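Local atomic coordinates of T-cell surface protein tactile (Homo sapiens, PDB entry 6ARQ), a protein that promotes adhesion of natural killer cells to their targets by binding PVR, and is represented here by its first V-type immunoglobulin domain. Residues G19-T25 with T83-M89; T25-Q29 with C99-L103; F34-W39 with N78-L84; V93-C99 with T110-L116. The protein carries 1 engineered substitution. One frame throughout, in Å; residues are numbered along the deposited sequence.

Contact 1: G19-T25 with T83-M89. With NAG (2-acetamido-2-deoxy-beta-D-glucopyranose), chain F.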
# COMPACT_ATOMS: atom_id res chain seq x y z
N GLY A 19 -52.87 -1.55 18.72
CA GLY A 19 -54.15 -1.20 18.11
C GLY A 19 -54.23 0.22 17.58
O GLY A 19 -55.32 0.69 17.22
N SER A 20 -53.08 0.91 17.51
CA SER A 20 -52.98 2.28 17.01
C SER A 20 -52.85 2.32 15.49
O SER A 20 -52.47 1.33 14.87
CB SER A 20 -51.79 3.00 17.65
OG SER A 20 -52.14 3.60 18.89
N ASP A 21 -53.16 3.49 14.90
CA ASP A 21 -53.07 3.76 13.46
C ASP A 21 -52.10 4.92 13.23
O ASP A 21 -52.21 5.95 13.91
CB ASP A 21 -54.46 4.09 12.88
CG ASP A 21 -55.39 2.91 12.67
OD1 ASP A 21 -55.26 1.90 13.41
OD2 ASP A 21 -56.29 3.01 11.81
N VAL A 22 -51.15 4.75 12.30
CA VAL A 22 -50.18 5.80 11.99
C VAL A 22 -49.91 5.86 10.47
O VAL A 22 -49.95 4.83 9.79
CB VAL A 22 -48.86 5.67 12.83
CG1 VAL A 22 -47.91 4.61 12.28
CG2 VAL A 22 -48.16 7.02 12.99
N ASN A 23 -49.69 7.07 9.95
CA ASN A 23 -49.38 7.31 8.55
C ASN A 23 -48.02 8.00 8.45
O ASN A 23 -47.91 9.19 8.79
CB ASN A 23 -50.47 8.13 7.82
CG ASN A 23 -51.90 7.92 8.25
OD1 ASN A 23 -52.33 6.80 8.57
ND2 ASN A 23 -52.65 9.05 8.22
N LEU A 24 -46.98 7.25 8.05
CA LEU A 24 -45.63 7.80 7.88
C LEU A 24 -45.60 8.51 6.53
O LEU A 24 -45.73 7.86 5.50
CB LEU A 24 -44.55 6.70 7.98
CG LEU A 24 -44.57 5.80 9.22
CD1 LEU A 24 -43.72 4.56 9.01
CD2 LEU A 24 -44.10 6.54 10.47
N THR A 25 -45.53 9.86 6.55
CA THR A 25 -45.57 10.67 5.33
C THR A 25 -44.25 11.39 5.08
O THR A 25 -43.72 12.07 5.96
CB THR A 25 -46.74 11.67 5.41
OG1 THR A 25 -47.91 11.01 5.88
CG2 THR A 25 -47.03 12.35 4.07
N THR A 83 -46.93 8.49 1.41
CA THR A 83 -47.43 7.93 2.67
C THR A 83 -47.48 6.40 2.70
O THR A 83 -47.84 5.77 1.72
CB THR A 83 -48.85 8.49 2.94
OG1 THR A 83 -48.90 9.87 2.59
CG2 THR A 83 -49.28 8.33 4.39
N LEU A 84 -47.14 5.83 3.88
CA LEU A 84 -47.20 4.41 4.22
C LEU A 84 -48.19 4.25 5.38
O LEU A 84 -47.98 4.83 6.45
CB LEU A 84 -45.80 3.86 4.57
CG LEU A 84 -45.70 2.43 5.11
CD1 LEU A 84 -45.82 1.40 3.99
CD2 LEU A 84 -44.40 2.22 5.85
N HIS A 85 -49.29 3.51 5.15
CA HIS A 85 -50.35 3.33 6.13
C HIS A 85 -50.19 2.05 6.95
O HIS A 85 -50.00 0.97 6.38
CB HIS A 85 -51.73 3.35 5.46
CG HIS A 85 -52.00 4.61 4.70
ND1 HIS A 85 -52.39 5.76 5.34
CD2 HIS A 85 -51.90 4.85 3.37
CE1 HIS A 85 -52.53 6.67 4.39
NE2 HIS A 85 -52.24 6.17 3.19
N LEU A 86 -50.27 2.20 8.28
CA LEU A 86 -50.17 1.11 9.26
C LEU A 86 -51.36 1.22 10.20
O LEU A 86 -51.54 2.26 10.84
CB LEU A 86 -48.83 1.16 10.02
CG LEU A 86 -47.55 1.03 9.18
CD1 LEU A 86 -46.37 1.66 9.89
CD2 LEU A 86 -47.26 -0.42 8.82
N ARG A 87 -52.21 0.18 10.25
CA ARG A 87 -53.43 0.16 11.07
C ARG A 87 -53.47 -1.04 12.02
O ARG A 87 -53.00 -2.12 11.65
CB ARG A 87 -54.68 0.13 10.16
CG ARG A 87 -54.81 1.35 9.26
CD ARG A 87 -56.00 1.24 8.32
NE ARG A 87 -55.86 2.13 7.18
CZ ARG A 87 -55.28 1.80 6.02
NH1 ARG A 87 -54.80 0.57 5.85
NH2 ARG A 87 -55.20 2.68 5.04
N ASN A 88 -54.05 -0.84 13.23
CA ASN A 88 -54.20 -1.84 14.31
C ASN A 88 -52.87 -2.60 14.52
O ASN A 88 -52.81 -3.83 14.40
CB ASN A 88 -55.37 -2.79 14.03
CG ASN A 88 -56.31 -2.97 15.19
OD1 ASN A 88 -55.94 -3.47 16.26
ND2 ASN A 88 -57.56 -2.59 15.00
N MET A 89 -51.81 -1.83 14.79
CA MET A 89 -50.43 -2.28 14.94
C MET A 89 -50.18 -3.15 16.18
O MET A 89 -50.85 -3.00 17.20
CB MET A 89 -49.48 -1.07 14.99
CG MET A 89 -49.48 -0.25 13.72
SD MET A 89 -48.36 1.17 13.77
CE MET A 89 -49.26 2.26 14.85
C1 NAG F . -54.03 9.12 8.61
C2 NAG F . -54.97 8.54 7.55
C3 NAG F . -56.40 8.64 8.10
C4 NAG F . -56.51 7.97 9.47
C5 NAG F . -55.50 8.58 10.45
C6 NAG F . -55.45 7.88 11.78
C7 NAG F . -55.10 8.86 5.09
C8 NAG F . -54.84 9.81 3.96
N2 NAG F . -54.83 9.32 6.33
O3 NAG F . -57.31 8.03 7.19
O4 NAG F . -57.83 8.15 9.98
O5 NAG F . -54.18 8.49 9.89
O6 NAG F . -54.44 8.41 12.62
O7 NAG F . -55.54 7.73 4.90
O HOH W 1 -52.91 4.19 9.14
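Strands B (22-29) and E (79-86) of the V-type immunoglobulin sandwich pair here, with V22 facing L86 and L24 facing L84 as antiparallel hydrogen-bonded pairs. V22 N binds L86 O at 2.9 Å, and the return bond runs from L86 N to V22 O. N23 and T25 stand across from H85 and T83 at the non-hydrogen-bonded positions. Before V22 and after L86 the pairing continues in the loops. M89 N binds S20 O, and G19 N binds M89 O at 2.9 Å. D21 adds a side-chain bond: N88 N meets D21 OD1 at 3.0 Å from above the carboxylate plane. R87 lays its CG against D21 OD2, but its NH1 binds S68 O.

V22, L24, L84 and L86 pack between the two sheets of the sandwich, where strand G supplies Y113 and L115. L24 CD1 lies 4.0 Å from L84 CD2, and the two leucines run side by side. M89 bends at its last torsion (chi3 -74°), which brings CE to 3.7 Å from V22 CG1.

The face with N23 and H85 carries the glycan. N23 ND2 is bonded to C1 of the sugar at 1.4 Å. A water lies between N23 OD1 and L86 O. H85 gives a weak bond from ND1 to N23 OD1, which sits at the ring edge. H85 NE2 bonds to T71 OG1, so both ring nitrogens are engaged. H85 CE1 approaches O7 of the sugar acetamide to 3.2 Å.

Contact 2: T25-Q29 with C99-L103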
# COMPACT_ATOMS: atom_id res chain seq x y z
N THR A 25 -45.53 9.86 6.55
CA THR A 25 -45.57 10.67 5.33
C THR A 25 -44.25 11.39 5.08
O THR A 25 -43.72 12.07 5.96
CB THR A 25 -46.74 11.67 5.41
OG1 THR A 25 -47.91 11.01 5.88
CG2 THR A 25 -47.03 12.35 4.07
N CYS A 26 -43.74 11.24 3.85
CA CYS A 26 -42.53 11.90 3.35
C CYS A 26 -42.97 13.00 2.38
O CYS A 26 -43.29 12.72 1.22
CB CYS A 26 -41.59 10.89 2.70
SG CYS A 26 -40.85 9.70 3.85
N GLN A 27 -43.07 14.25 2.88
CA GLN A 27 -43.51 15.40 2.09
C GLN A 27 -42.31 16.09 1.45
O GLN A 27 -41.34 16.42 2.13
CB GLN A 27 -44.30 16.38 2.97
CG GLN A 27 -45.20 17.34 2.18
CD GLN A 27 -46.21 18.09 3.02
OE1 GLN A 27 -47.04 18.84 2.49
NE2 GLN A 27 -46.18 17.93 4.34
N THR A 28 -42.38 16.31 0.12
CA THR A 28 -41.33 16.96 -0.66
C THR A 28 -41.92 17.75 -1.83
O THR A 28 -43.08 17.55 -2.20
CB THR A 28 -40.27 15.92 -1.12
OG1 THR A 28 -39.18 16.60 -1.74
CG2 THR A 28 -40.84 14.85 -2.05
N GLN A 29 -41.12 18.66 -2.41
CA GLN A 29 -41.49 19.50 -3.55
C GLN A 29 -40.35 19.53 -4.56
O GLN A 29 -39.18 19.61 -4.17
CB GLN A 29 -41.84 20.92 -3.07
CG GLN A 29 -43.09 21.50 -3.72
CD GLN A 29 -42.82 22.64 -4.68
OE1 GLN A 29 -41.68 22.97 -5.02
NE2 GLN A 29 -43.89 23.25 -5.15
N CYS A 99 -37.85 5.79 3.75
CA CYS A 99 -38.42 6.23 2.48
C CYS A 99 -37.32 6.89 1.66
O CYS A 99 -36.47 7.60 2.21
CB CYS A 99 -39.64 7.14 2.66
SG CYS A 99 -39.26 8.91 2.86
N MET A 100 -37.29 6.60 0.36
CA MET A 100 -36.30 7.16 -0.55
C MET A 100 -37.02 7.88 -1.67
O MET A 100 -37.82 7.27 -2.38
CB MET A 100 -35.37 6.06 -1.08
CG MET A 100 -34.07 6.60 -1.62
SD MET A 100 -33.00 5.31 -2.28
CE MET A 100 -32.34 4.61 -0.76
N LEU A 101 -36.76 9.18 -1.81
CA LEU A 101 -37.39 10.00 -2.83
C LEU A 101 -36.35 10.48 -3.84
O LEU A 101 -35.43 11.21 -3.48
CB LEU A 101 -38.12 11.21 -2.19
CG LEU A 101 -39.31 10.89 -1.29
CD1 LEU A 101 -39.37 11.86 -0.14
CD2 LEU A 101 -40.61 10.93 -2.07
N VAL A 102 -36.49 10.03 -5.10
CA VAL A 102 -35.59 10.42 -6.19
C VAL A 102 -36.30 11.54 -6.96
O VAL A 102 -37.38 11.33 -7.52
CB VAL A 102 -35.14 9.24 -7.09
CG1 VAL A 102 -34.06 9.69 -8.07
CG2 VAL A 102 -34.64 8.06 -6.26
N LEU A 103 -35.69 12.73 -6.94
CA LEU A 103 -36.20 13.95 -7.57
C LEU A 103 -35.23 14.47 -8.62
O LEU A 103 -34.02 14.28 -8.48
CB LEU A 103 -36.40 15.03 -6.49
CG LEU A 103 -37.74 15.07 -5.74
CD1 LEU A 103 -37.84 13.98 -4.68
CD2 LEU A 103 -37.90 16.40 -5.03
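C99 is joined to C26 by the disulfide that pins the two sheets of an immunoglobulin domain together, between strands B and F. SG meets SG at 2.0 Å, with a chi3 of -116°. The strands do not share a sheet. Their axes lie 8.8 Å apart at closest and run within 21° of parallel, and no hydrogen bond joins them. C99 turns SG between its backbone N and carbonyl carbon (chi1 87°), while C26 SG lies beside its own backbone N. W39 of strand C packs against both cysteines.

M100 points away from 25-29 and packs on a polar side chain of another protein chain.

L101 points back inward. Its CD1 lies beside the disulfide, 3.7 Å from C26 CB and 3.8 Å from T28 CG2. L101 and T28 reach toward each other tip to tip.

V102, like M100, packs on a polar side chain of the other chain.

L103 points toward strand 25-29, with F34 of strand 33-42 beside it. It also meets T28 tip to tip, so the one threonine touches two leucines. The T28 hydroxyl is hydrogen-bonded to Q109 OE1 of strand 107-117. L103 CD2 lies 3.5 Å from T28 OG1 and 3.6 Å from the backbone atom Q29 O.

Contact 3: F34-W39 with N78-L84; sequences FVQMQW and NGSKWTL
Strands 34-39 and 79-84 lie in opposite sheets, 8.4 Å apart at closest, with N-to-C directions 23° from parallel. W39 and W82 stack between them. They form an offset stack, with five-membered ring centroids 4.0 Å apart and planes at 21°. L84 CB covers the other face of W39, 3.5 Å from the five-membered ring centroid, in a CH-pi contact. M37 covers the other face of W82. Its CG is placed between backbone N and carbonyl carbon (chi1 47°), which lays the chain over the indole. M37 CB lies 3.9 Å from the five-membered ring centroid, and SD adds an oblique Met-aromatic contact.

W82 NE1 donates to Q38 O at 3.2 Å, a straight bond on the hydrogen side. The donor stands above the carbonyl plane, while Q38 O lies near the indole plane. Together with the groups on both faces, this bond probably limits rotation of the W82 ring. At the far end F34 CZ sits 3.3 Å from both S80 OG and N78 O.

W39 holds the place of the core tryptophan of strand C in immunoglobulin domains. It packs on C99 of strand 95-104 and on V70 of strand 70-73. W82 touches Y52 of strand 46-53, and F72 of strand 70-73 meets M37 and S80.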
# COMPACT_ATOMS: atom_id res chain seq x y z
N PHE A 34 -40.64 14.29 -10.23
CA PHE A 34 -40.33 13.16 -9.35
C PHE A 34 -39.93 11.97 -10.21
O PHE A 34 -40.65 11.61 -11.14
CB PHE A 34 -41.52 12.81 -8.45
CG PHE A 34 -41.99 13.93 -7.55
CD1 PHE A 34 -41.28 14.28 -6.41
CD2 PHE A 34 -43.16 14.62 -7.84
CE1 PHE A 34 -41.72 15.32 -5.58
CE2 PHE A 34 -43.61 15.65 -7.01
CZ PHE A 34 -42.87 16.00 -5.90
N VAL A 35 -38.76 11.38 -9.94
CA VAL A 35 -38.24 10.25 -10.71
C VAL A 35 -38.85 8.94 -10.20
O VAL A 35 -39.47 8.22 -10.99
CB VAL A 35 -36.69 10.23 -10.71
CG1 VAL A 35 -36.14 8.98 -11.40
CG2 VAL A 35 -36.12 11.49 -11.36
N GLN A 36 -38.68 8.62 -8.90
CA GLN A 36 -39.18 7.40 -8.27
C GLN A 36 -39.18 7.55 -6.75
O GLN A 36 -38.45 8.38 -6.21
CB GLN A 36 -38.31 6.20 -8.68
CG GLN A 36 -39.02 4.85 -8.64
CD GLN A 36 -38.06 3.72 -8.86
OE1 GLN A 36 -37.38 3.26 -7.94
NE2 GLN A 36 -38.00 3.22 -10.08
N MET A 37 -39.98 6.73 -6.05
CA MET A 37 -40.04 6.73 -4.59
C MET A 37 -40.37 5.34 -4.05
O MET A 37 -41.11 4.60 -4.69
CB MET A 37 -41.03 7.77 -4.04
CG MET A 37 -42.37 7.79 -4.71
SD MET A 37 -43.18 9.37 -4.39
CE MET A 37 -42.33 10.43 -5.58
N GLN A 38 -39.79 4.99 -2.89
CA GLN A 38 -39.98 3.67 -2.29
C GLN A 38 -40.08 3.71 -0.76
O GLN A 38 -39.60 4.65 -0.13
CB GLN A 38 -38.86 2.70 -2.72
CG GLN A 38 -37.45 3.11 -2.28
CD GLN A 38 -36.39 2.26 -2.92
OE1 GLN A 38 -36.21 2.27 -4.14
NE2 GLN A 38 -35.63 1.55 -2.10
N TRP A 39 -40.71 2.67 -0.19
CA TRP A 39 -40.86 2.42 1.24
C TRP A 39 -40.24 1.06 1.54
O TRP A 39 -40.44 0.12 0.77
CB TRP A 39 -42.34 2.44 1.68
CG TRP A 39 -42.84 3.79 2.11
CD1 TRP A 39 -43.83 4.52 1.51
CD2 TRP A 39 -42.43 4.55 3.25
NE1 TRP A 39 -44.01 5.71 2.18
CE2 TRP A 39 -43.16 5.75 3.25
CE3 TRP A 39 -41.49 4.33 4.28
CZ2 TRP A 39 -43.00 6.73 4.24
CZ3 TRP A 39 -41.33 5.30 5.25
CH2 TRP A 39 -42.08 6.48 5.23
N ASN A 78 -46.35 20.72 -8.38
CA ASN A 78 -45.21 19.78 -8.32
C ASN A 78 -44.85 19.41 -6.86
O ASN A 78 -43.68 19.18 -6.54
CB ASN A 78 -43.99 20.31 -9.09
CG ASN A 78 -44.18 20.47 -10.58
OD1 ASN A 78 -44.95 19.74 -11.23
ND2 ASN A 78 -43.44 21.39 -11.17
N GLY A 79 -45.86 19.33 -6.00
CA GLY A 79 -45.74 18.95 -4.60
C GLY A 79 -46.28 17.55 -4.37
O GLY A 79 -47.24 17.15 -5.04
N SER A 80 -45.69 16.80 -3.43
CA SER A 80 -46.13 15.43 -3.16
C SER A 80 -46.17 15.05 -1.68
O SER A 80 -45.59 15.74 -0.83
CB SER A 80 -45.26 14.43 -3.91
OG SER A 80 -43.96 14.32 -3.34
N LYS A 81 -46.85 13.93 -1.39
CA LYS A 81 -47.00 13.31 -0.08
C LYS A 81 -46.92 11.79 -0.26
O LYS A 81 -47.88 11.16 -0.71
CB LYS A 81 -48.32 13.74 0.59
CG LYS A 81 -48.20 15.00 1.43
CD LYS A 81 -49.56 15.38 2.01
CE LYS A 81 -49.46 16.44 3.08
NZ LYS A 81 -49.01 15.89 4.38
N TRP A 82 -45.74 11.21 0.03
CA TRP A 82 -45.47 9.78 -0.07
C TRP A 82 -45.77 9.16 1.30
O TRP A 82 -45.00 9.33 2.25
CB TRP A 82 -44.01 9.56 -0.54
CG TRP A 82 -43.55 8.14 -0.71
CD1 TRP A 82 -42.38 7.61 -0.25
CD2 TRP A 82 -44.19 7.10 -1.47
NE1 TRP A 82 -42.26 6.30 -0.66
CE2 TRP A 82 -43.35 5.96 -1.41
CE3 TRP A 82 -45.40 7.01 -2.19
CZ2 TRP A 82 -43.69 4.75 -2.01
CZ3 TRP A 82 -45.73 5.80 -2.79
CH2 TRP A 82 -44.89 4.69 -2.69
N THR A 83 -46.93 8.49 1.41
CA THR A 83 -47.43 7.93 2.67
C THR A 83 -47.48 6.40 2.70
O THR A 83 -47.84 5.77 1.72
CB THR A 83 -48.85 8.49 2.94
OG1 THR A 83 -48.90 9.87 2.59
CG2 THR A 83 -49.28 8.33 4.39
N LEU A 84 -47.14 5.83 3.88
CA LEU A 84 -47.20 4.41 4.22
C LEU A 84 -48.19 4.25 5.38
O LEU A 84 -47.98 4.83 6.45
CB LEU A 84 -45.80 3.86 4.57
CG LEU A 84 -45.70 2.43 5.11
CD1 LEU A 84 -45.82 1.40 3.99
CD2 LEU A 84 -44.40 2.22 5.85

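Contact 4: V93-C99 with T110-L116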
# COMPACT_ATOMS: atom_id res chain seq x y z
N VAL A 93 -44.76 -5.13 14.19
CA VAL A 93 -44.73 -4.00 13.25
C VAL A 93 -43.61 -3.00 13.65
O VAL A 93 -43.13 -2.27 12.79
CB VAL A 93 -46.12 -3.29 13.16
CG1 VAL A 93 -46.21 -2.40 11.92
CG2 VAL A 93 -47.26 -4.30 13.16
N SER A 94 -43.21 -2.99 14.94
CA SER A 94 -42.16 -2.11 15.47
C SER A 94 -40.83 -2.31 14.72
O SER A 94 -40.42 -3.45 14.49
CB SER A 94 -41.97 -2.35 16.96
OG SER A 94 -40.98 -1.50 17.52
N GLY A 95 -40.21 -1.20 14.33
CA GLY A 95 -38.95 -1.20 13.61
C GLY A 95 -38.68 0.08 12.83
O GLY A 95 -39.47 1.02 12.88
N ARG A 96 -37.54 0.10 12.11
CA ARG A 96 -37.12 1.23 11.29
C ARG A 96 -37.68 1.13 9.87
O ARG A 96 -37.50 0.11 9.21
CB ARG A 96 -35.59 1.33 11.25
CG ARG A 96 -34.97 2.12 12.40
CD ARG A 96 -33.50 1.78 12.61
NE ARG A 96 -32.67 2.11 11.44
CZ ARG A 96 -31.93 3.21 11.33
NH1 ARG A 96 -31.90 4.10 12.31
NH2 ARG A 96 -31.21 3.41 10.23
N TYR A 97 -38.38 2.19 9.43
CA TYR A 97 -38.98 2.30 8.10
C TYR A 97 -38.35 3.47 7.36
O TYR A 97 -38.41 4.61 7.84
CB TYR A 97 -40.51 2.47 8.20
CG TYR A 97 -41.23 1.25 8.70
CD1 TYR A 97 -41.67 0.26 7.83
CD2 TYR A 97 -41.50 1.08 10.06
CE1 TYR A 97 -42.35 -0.87 8.29
CE2 TYR A 97 -42.18 -0.04 10.53
CZ TYR A 97 -42.60 -1.01 9.64
OH TYR A 97 -43.26 -2.12 10.09
N GLU A 98 -37.71 3.20 6.22
CA GLU A 98 -37.04 4.22 5.42
C GLU A 98 -37.77 4.50 4.12
O GLU A 98 -38.24 3.57 3.46
CB GLU A 98 -35.59 3.78 5.12
CG GLU A 98 -34.71 4.88 4.55
CD GLU A 98 -33.53 4.42 3.72
OE1 GLU A 98 -33.50 4.72 2.51
OE2 GLU A 98 -32.62 3.77 4.29
N CYS A 99 -37.85 5.79 3.75
CA CYS A 99 -38.42 6.23 2.48
C CYS A 99 -37.32 6.89 1.66
O CYS A 99 -36.47 7.60 2.21
CB CYS A 99 -39.64 7.14 2.66
SG CYS A 99 -39.26 8.91 2.86
N THR A 110 -33.83 11.19 1.78
CA THR A 110 -34.00 10.01 2.63
C THR A 110 -34.55 10.42 4.00
O THR A 110 -34.08 11.40 4.59
CB THR A 110 -32.65 9.25 2.74
OG1 THR A 110 -32.22 8.88 1.43
CG2 THR A 110 -32.73 8.01 3.62
N LYS A 111 -35.55 9.68 4.50
CA LYS A 111 -36.13 9.89 5.82
C LYS A 111 -36.38 8.53 6.48
O LYS A 111 -37.04 7.67 5.89
CB LYS A 111 -37.41 10.73 5.76
CG LYS A 111 -37.67 11.51 7.05
CD LYS A 111 -38.97 12.29 7.02
CE LYS A 111 -38.82 13.71 6.52
NZ LYS A 111 -40.12 14.42 6.49
N ILE A 112 -35.80 8.34 7.67
CA ILE A 112 -35.91 7.10 8.44
C ILE A 112 -36.82 7.34 9.65
O ILE A 112 -36.58 8.26 10.44
CB ILE A 112 -34.52 6.53 8.86
CG1 ILE A 112 -33.52 6.51 7.68
CG2 ILE A 112 -34.65 5.13 9.47
CD1 ILE A 112 -32.42 7.56 7.76
N TYR A 113 -37.87 6.53 9.76
CA TYR A 113 -38.85 6.56 10.84
C TYR A 113 -38.66 5.34 11.73
O TYR A 113 -38.85 4.21 11.27
CB TYR A 113 -40.28 6.59 10.28
CG TYR A 113 -40.71 7.91 9.68
CD1 TYR A 113 -41.22 8.93 10.48
CD2 TYR A 113 -40.69 8.11 8.30
CE1 TYR A 113 -41.65 10.13 9.93
CE2 TYR A 113 -41.13 9.31 7.74
CZ TYR A 113 -41.61 10.32 8.56
OH TYR A 113 -42.04 11.50 8.02
N ASN A 114 -38.26 5.56 12.99
CA ASN A 114 -38.09 4.46 13.94
C ASN A 114 -39.39 4.33 14.74
O ASN A 114 -39.64 5.11 15.66
CB ASN A 114 -36.86 4.67 14.84
CG ASN A 114 -36.54 3.51 15.75
OD1 ASN A 114 -36.76 2.33 15.44
ND2 ASN A 114 -35.98 3.82 16.91
N LEU A 115 -40.25 3.40 14.32
CA LEU A 115 -41.55 3.15 14.93
C LEU A 115 -41.39 2.23 16.14
O LEU A 115 -40.90 1.11 16.01
CB LEU A 115 -42.53 2.55 13.90
CG LEU A 115 -43.96 2.23 14.38
CD1 LEU A 115 -44.75 3.50 14.69
CD2 LEU A 115 -44.69 1.40 13.34
N LEU A 116 -41.81 2.72 17.31
CA LEU A 116 -41.74 2.00 18.58
C LEU A 116 -43.15 1.78 19.12
O LEU A 116 -43.90 2.74 19.31
CB LEU A 116 -40.87 2.77 19.59
CG LEU A 116 -39.40 2.94 19.21
CD1 LEU A 116 -39.07 4.39 18.93
CD2 LEU A 116 -38.49 2.40 20.30
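Y97 and Y113 face each other across the hairpin of strands 95-104 and 107-117, and backbone hydrogen bonds carry most of this contact. Y97 N binds Y113 O and Y113 N binds Y97 O, both at 2.8 Å. Paired bonds of the same kind link G95 with L115 and C99 with K111. The strands are antiparallel, with 158° between their N-to-C directions. L115 O accepts twice, from G95 N and from S94 OG, the latter at 3.0 Å.

These are strands F and G of the immunoglobulin fold, and Y97 forms its tyrosine corner. Its OH reaches back four residues to V93 O at 2.7 Å, in the carbonyl plane and on a lone pair. Chi1 of -68° puts CG beside the backbone N, and the ring runs back toward V93. The Y113 hydroxyl instead bonds T25 O of strand B.

Packing contacts lie on both faces. Inside the sandwich, L115 CD2 meets Y97 CE2 at 4.0 Å. C99 SG lies 3.9 Å from K111 CB. On the other face, I112 is flanked by two charged residues. Its CG2 sits 3.8 Å from R96 CZ, over one face of the guanidinium. Its CG1 lies alongside E98 CG, 3.7 Å away.

Polar bonds extend beyond the hairpin. R96 NH1 makes a salt bridge to E11 OE1 of strand 9-16, and N114 ND2 hydrogen-bonds N13 OD1 of the same strand.

How the contacts relate
All four contacts belong to one V-type immunoglobulin sandwich. Contacts 1 and 4 each pair neighbouring strands within a sheet, one sheet each. Contacts 2 and 3 cross between the sheets, and their centres are only about 5 Å apart. Contact 3 is nested inside the chain loop closed by contact 2. W39 of contact 3 touches the others: its CZ2 is 3.2 Å from L24 O of contact 1, and its CZ3 is 3.6 Å from C99 CB, shared by contacts 2 and 4. T25, shared by contacts 1 and 2, meets Y113 of contact 4. The glycan is attached covalently within contact 1; the side chain of C26 in contact 2 is about 13 Å from it.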